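Local coordinates for protein exosome complex component Rrp42 (Methanothermobacter thermautotrophicus, PDB 2WNR) that probably serves as a non-catalytic subunit of the archaeal exosome, an RNA-degrading complex, and contributes to shaping the active site of its partner Rrp41, at residues S118-L126 with P186-L194. Residues are numbered along the deposited sequence; the frame is centred on the assembly and turned at random.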
loop_
_atom_site.group_PDB
_atom_site.type_symbol
_atom_site.label_atom_id
_atom_site.label_comp_id
_atom_site.label_asym_id
_atom_site.label_seq_id
_atom_site.Cartn_x
_atom_site.Cartn_y
_atom_site.Cartn_z
ATOM N N SER A 118 1.229 14.428 -29.372
ATOM C CA SER A 118 0.527 15.009 -30.505
ATOM C C SER A 118 0.083 16.445 -30.197
ATOM O O SER A 118 -0.316 17.187 -31.099
ATOM C CB SER A 118 -0.684 14.156 -30.868
ATOM O OG SER A 118 -1.673 14.219 -29.857
ATOM N N ARG A 119 0.168 16.827 -28.923
ATOM C CA ARG A 119 -0.260 18.150 -28.445
ATOM C C ARG A 119 -1.708 18.399 -28.866
ATOM O O ARG A 119 -2.082 19.492 -29.308
ATOM C CB ARG A 119 0.701 19.272 -28.905
ATOM C CG ARG A 119 2.196 18.955 -28.691
ATOM C CD ARG A 119 3.024 20.173 -28.273
ATOM N NE ARG A 119 2.897 21.268 -29.216
ATOM C CZ ARG A 119 2.378 22.481 -29.011
ATOM N NH1 ARG A 119 1.913 22.894 -27.831
ATOM N NH2 ARG A 119 2.349 23.307 -30.045
ATOM N N MET A 120 -2.506 17.349 -28.717
ATOM C CA MET A 120 -3.912 17.330 -29.077
ATOM C C MET A 120 -4.713 18.343 -28.288
ATOM O O MET A 120 -5.596 19.006 -28.834
ATOM C CB MET A 120 -4.469 15.940 -28.820
ATOM C CG MET A 120 -5.969 15.828 -28.888
ATOM S SD MET A 120 -6.442 14.098 -28.968
ATOM C CE MET A 120 -8.215 14.294 -29.139
ATOM N N ILE A 121 -4.395 18.465 -27.005
ATOM C CA ILE A 121 -5.074 19.401 -26.121
ATOM C C ILE A 121 -4.138 20.548 -25.740
ATOM O O ILE A 121 -3.010 20.317 -25.320
ATOM C CB ILE A 121 -5.629 18.661 -24.880
ATOM C CG1 ILE A 121 -6.766 17.751 -25.311
ATOM C CG2 ILE A 121 -6.137 19.634 -23.825
ATOM C CD1 ILE A 121 -6.925 16.556 -24.436
ATOM N N ASP A 122 -4.606 21.778 -25.914
ATOM C CA ASP A 122 -3.832 22.957 -25.522
ATOM C C ASP A 122 -3.939 23.174 -24.017
ATOM O O ASP A 122 -4.800 23.931 -23.550
ATOM C CB ASP A 122 -4.311 24.202 -26.270
ATOM C CG ASP A 122 -3.272 25.329 -26.281
ATOM O OD1 ASP A 122 -2.215 25.199 -25.623
ATOM O OD2 ASP A 122 -3.515 26.352 -26.962
ATOM N N LEU A 123 -3.064 22.496 -23.271
ATOM C CA LEU A 123 -3.011 22.601 -21.808
ATOM C C LEU A 123 -2.923 24.056 -21.297
ATOM O O LEU A 123 -3.386 24.361 -20.199
ATOM C CB LEU A 123 -1.854 21.766 -21.237
ATOM C CG LEU A 123 -1.655 20.302 -21.666
ATOM C CD1 LEU A 123 -0.410 19.661 -21.036
ATOM C CD2 LEU A 123 -2.896 19.407 -21.505
ATOM N N GLU A 124 -2.342 24.945 -22.098
ATOM C CA GLU A 124 -2.269 26.367 -21.755
ATOM C C GLU A 124 -3.643 26.993 -21.555
ATOM O O GLU A 124 -3.801 27.896 -20.734
ATOM C CB GLU A 124 -1.514 27.151 -22.827
ATOM C CG GLU A 124 -0.022 27.267 -22.586
ATOM C CD GLU A 124 0.605 28.380 -23.403
ATOM O OE1 GLU A 124 0.498 28.325 -24.649
ATOM O OE2 GLU A 124 1.199 29.313 -22.803
ATOM N N LYS A 125 -4.625 26.512 -22.314
ATOM C CA LYS A 125 -5.988 27.036 -22.253
ATOM C C LYS A 125 -6.786 26.411 -21.111
ATOM O O LYS A 125 -7.912 26.834 -20.830
ATOM C CB LYS A 125 -6.712 26.831 -23.588
ATOM C CG LYS A 125 -6.021 27.487 -24.768
ATOM C CD LYS A 125 -6.984 27.760 -25.909
ATOM C CE LYS A 125 -6.226 28.239 -27.143
ATOM N NZ LYS A 125 -6.854 29.445 -27.756
ATOM N N LEU A 126 -6.195 25.410 -20.459
ATOM C CA LEU A 126 -6.802 24.774 -19.295
ATOM C C LEU A 126 -6.346 25.439 -17.997
ATOM O O LEU A 126 -6.882 25.157 -16.914
ATOM C CB LEU A 126 -6.495 23.279 -19.280
ATOM C CG LEU A 126 -7.044 22.493 -20.474
ATOM C CD1 LEU A 126 -6.827 20.997 -20.267
ATOM C CD2 LEU A 126 -8.523 22.785 -20.702
ATOM N N PRO A 186 -16.426 22.852 -25.106
ATOM C CA PRO A 186 -15.586 21.745 -25.547
ATOM C C PRO A 186 -14.157 21.947 -25.065
ATOM O O PRO A 186 -13.775 23.075 -24.737
ATOM C CB PRO A 186 -15.642 21.848 -27.074
ATOM C CG PRO A 186 -16.896 22.588 -27.360
ATOM C CD PRO A 186 -17.019 23.575 -26.244
ATOM N N LEU A 187 -13.383 20.865 -24.997
ATOM C CA LEU A 187 -11.958 20.982 -24.711
ATOM C C LEU A 187 -11.264 21.644 -25.900
ATOM O O LEU A 187 -11.643 21.390 -27.046
ATOM C CB LEU A 187 -11.325 19.620 -24.434
ATOM C CG LEU A 187 -11.734 18.840 -23.185
ATOM C CD1 LEU A 187 -11.008 17.506 -23.153
ATOM C CD2 LEU A 187 -11.464 19.621 -21.914
ATOM N N PRO A 188 -10.259 22.508 -25.632
ATOM C CA PRO A 188 -9.467 23.075 -26.730
ATOM C C PRO A 188 -8.673 21.966 -27.432
ATOM O O PRO A 188 -7.618 21.533 -26.950
ATOM C CB PRO A 188 -8.543 24.079 -26.026
ATOM C CG PRO A 188 -8.471 23.603 -24.597
ATOM C CD PRO A 188 -9.811 22.999 -24.311
ATOM N N VAL A 189 -9.216 21.491 -28.548
ATOM C CA VAL A 189 -8.598 20.427 -29.322
ATOM C C VAL A 189 -7.876 21.063 -30.502
ATOM O O VAL A 189 -8.508 21.671 -31.366
ATOM C CB VAL A 189 -9.650 19.399 -29.807
ATOM C CG1 VAL A 189 -9.020 18.373 -30.735
ATOM C CG2 VAL A 189 -10.308 18.709 -28.618
ATOM N N ASN A 190 -6.552 20.935 -30.523
ATOM C CA ASN A 190 -5.745 21.517 -31.594
ATOM C C ASN A 190 -5.664 20.638 -32.837
ATOM O O ASN A 190 -5.649 21.141 -33.967
ATOM C CB ASN A 190 -4.342 21.855 -31.087
ATOM C CG ASN A 190 -4.283 23.194 -30.367
ATOM O OD1 ASN A 190 -5.169 24.038 -30.512
ATOM N ND2 ASN A 190 -3.227 23.395 -29.589
ATOM N N ARG A 191 -5.609 19.325 -32.609
ATOM C CA ARG A 191 -5.477 18.324 -33.669
ATOM C C ARG A 191 -5.743 16.905 -33.162
ATOM O O ARG A 191 -5.824 16.669 -31.958
ATOM C CB ARG A 191 -4.100 18.400 -34.346
ATOM C CG ARG A 191 -2.892 18.594 -33.420
ATOM C CD ARG A 191 -1.656 18.873 -34.259
ATOM N NE ARG A 191 -0.580 19.531 -33.520
ATOM C CZ ARG A 191 -0.480 20.846 -33.317
ATOM N NH1 ARG A 191 0.554 21.332 -32.638
ATOM N NH2 ARG A 191 -1.406 21.680 -33.776
ATOM N N LYS A 192 -5.892 15.969 -34.092
ATOM C CA LYS A 192 -6.153 14.576 -33.744
ATOM C C LYS A 192 -4.965 13.707 -34.100
ATOM O O LYS A 192 -4.179 14.041 -34.987
ATOM C CB LYS A 192 -7.402 14.056 -34.458
ATOM C CG LYS A 192 -8.713 14.378 -33.752
ATOM C CD LYS A 192 -9.892 14.340 -34.713
ATOM C CE LYS A 192 -10.079 15.678 -35.395
ATOM N NZ LYS A 192 -11.107 15.610 -36.468
ATOM N N ALA A 193 -4.838 12.601 -33.380
ATOM C CA ALA A 193 -3.849 11.580 -33.669
ATOM C C ALA A 193 -4.461 10.232 -33.309
ATOM O O ALA A 193 -5.261 10.138 -32.372
ATOM C CB ALA A 193 -2.598 11.825 -32.871
ATOM N N LEU A 194 -4.112 9.196 -34.060
ATOM C CA LEU A 194 -4.559 7.847 -33.730
ATOM C C LEU A 194 -3.420 6.847 -33.892
ATOM O O LEU A 194 -2.333 7.209 -34.357
ATOM C CB LEU A 194 -5.782 7.437 -34.563
ATOM C CG LEU A 194 -7.123 8.126 -34.266
ATOM C CD1 LEU A 194 -8.191 7.641 -35.223
ATOM C CD2 LEU A 194 -7.584 7.941 -32.818
#
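The carbonyl oxygen of Met-120 is met twice: the backbone N of Asn-190 donates a hydrogen bond to Met-120 O at 2.7 Å, and Val-189 CA adds a C-H...O contact. Across the pairing the pattern is mirrored, Pro-188 O accepting from Asp-122 N at 3.2 Å while Ile-121 CA approaches it as well. Together these two bonds frame Ile-121 and Val-189 as a non-hydrogen-bonded antiparallel pair, a lone beta bridge between two irregular loops. On one side of it, the side chains of Met-120 and Ile-121 pack on helix 150-164, touching Val-159 and Leu-162 respectively, and Val-189 meets Leu-163 of the same helix. With CG anti to the backbone N (chi1 169°) and the chain extended beyond, Met-120 runs past the backbone carbonyl of Arg-191, its CG 4.4 Å from Val-189 CG1.

Farther along, the ring of Pro-188 packs against two side chains of the 118-126 loop: its CD lies 3.8 Å from Leu-126 CD2, and the aliphatic part of Lys-125 slides past it in the opposite direction. Asn-190 crosses Asp-122 with amide and carboxylate planes 48° apart, ND2 lying 3.6 Å from Asp-122 CB. At the other end, where a Schellman motif at Arg-119 closes helix 102-117, Ala-193 CB rests on Ser-118 CB at 3.6 Å; Ser-118 OG turns back to bond Cys-114 O and Ile-115 O. Arg-119 and Arg-191 run side by side, guanidinium planes 73° apart, NH2 of the first 3.7 Å from NH1 of the second; Arg-119 O lies over one face of the Arg-191 guanidinium. The cost of this like-charge pair may be eased by Glu-227 and Glu-228, which Arg-191 also touches. Two backbone hydrogen bonds thus join the loop after helix 102-117 to the connection between strands 184-186 and 193-201, with apolar side chains covering the helix side and charged ones gathered toward solvent.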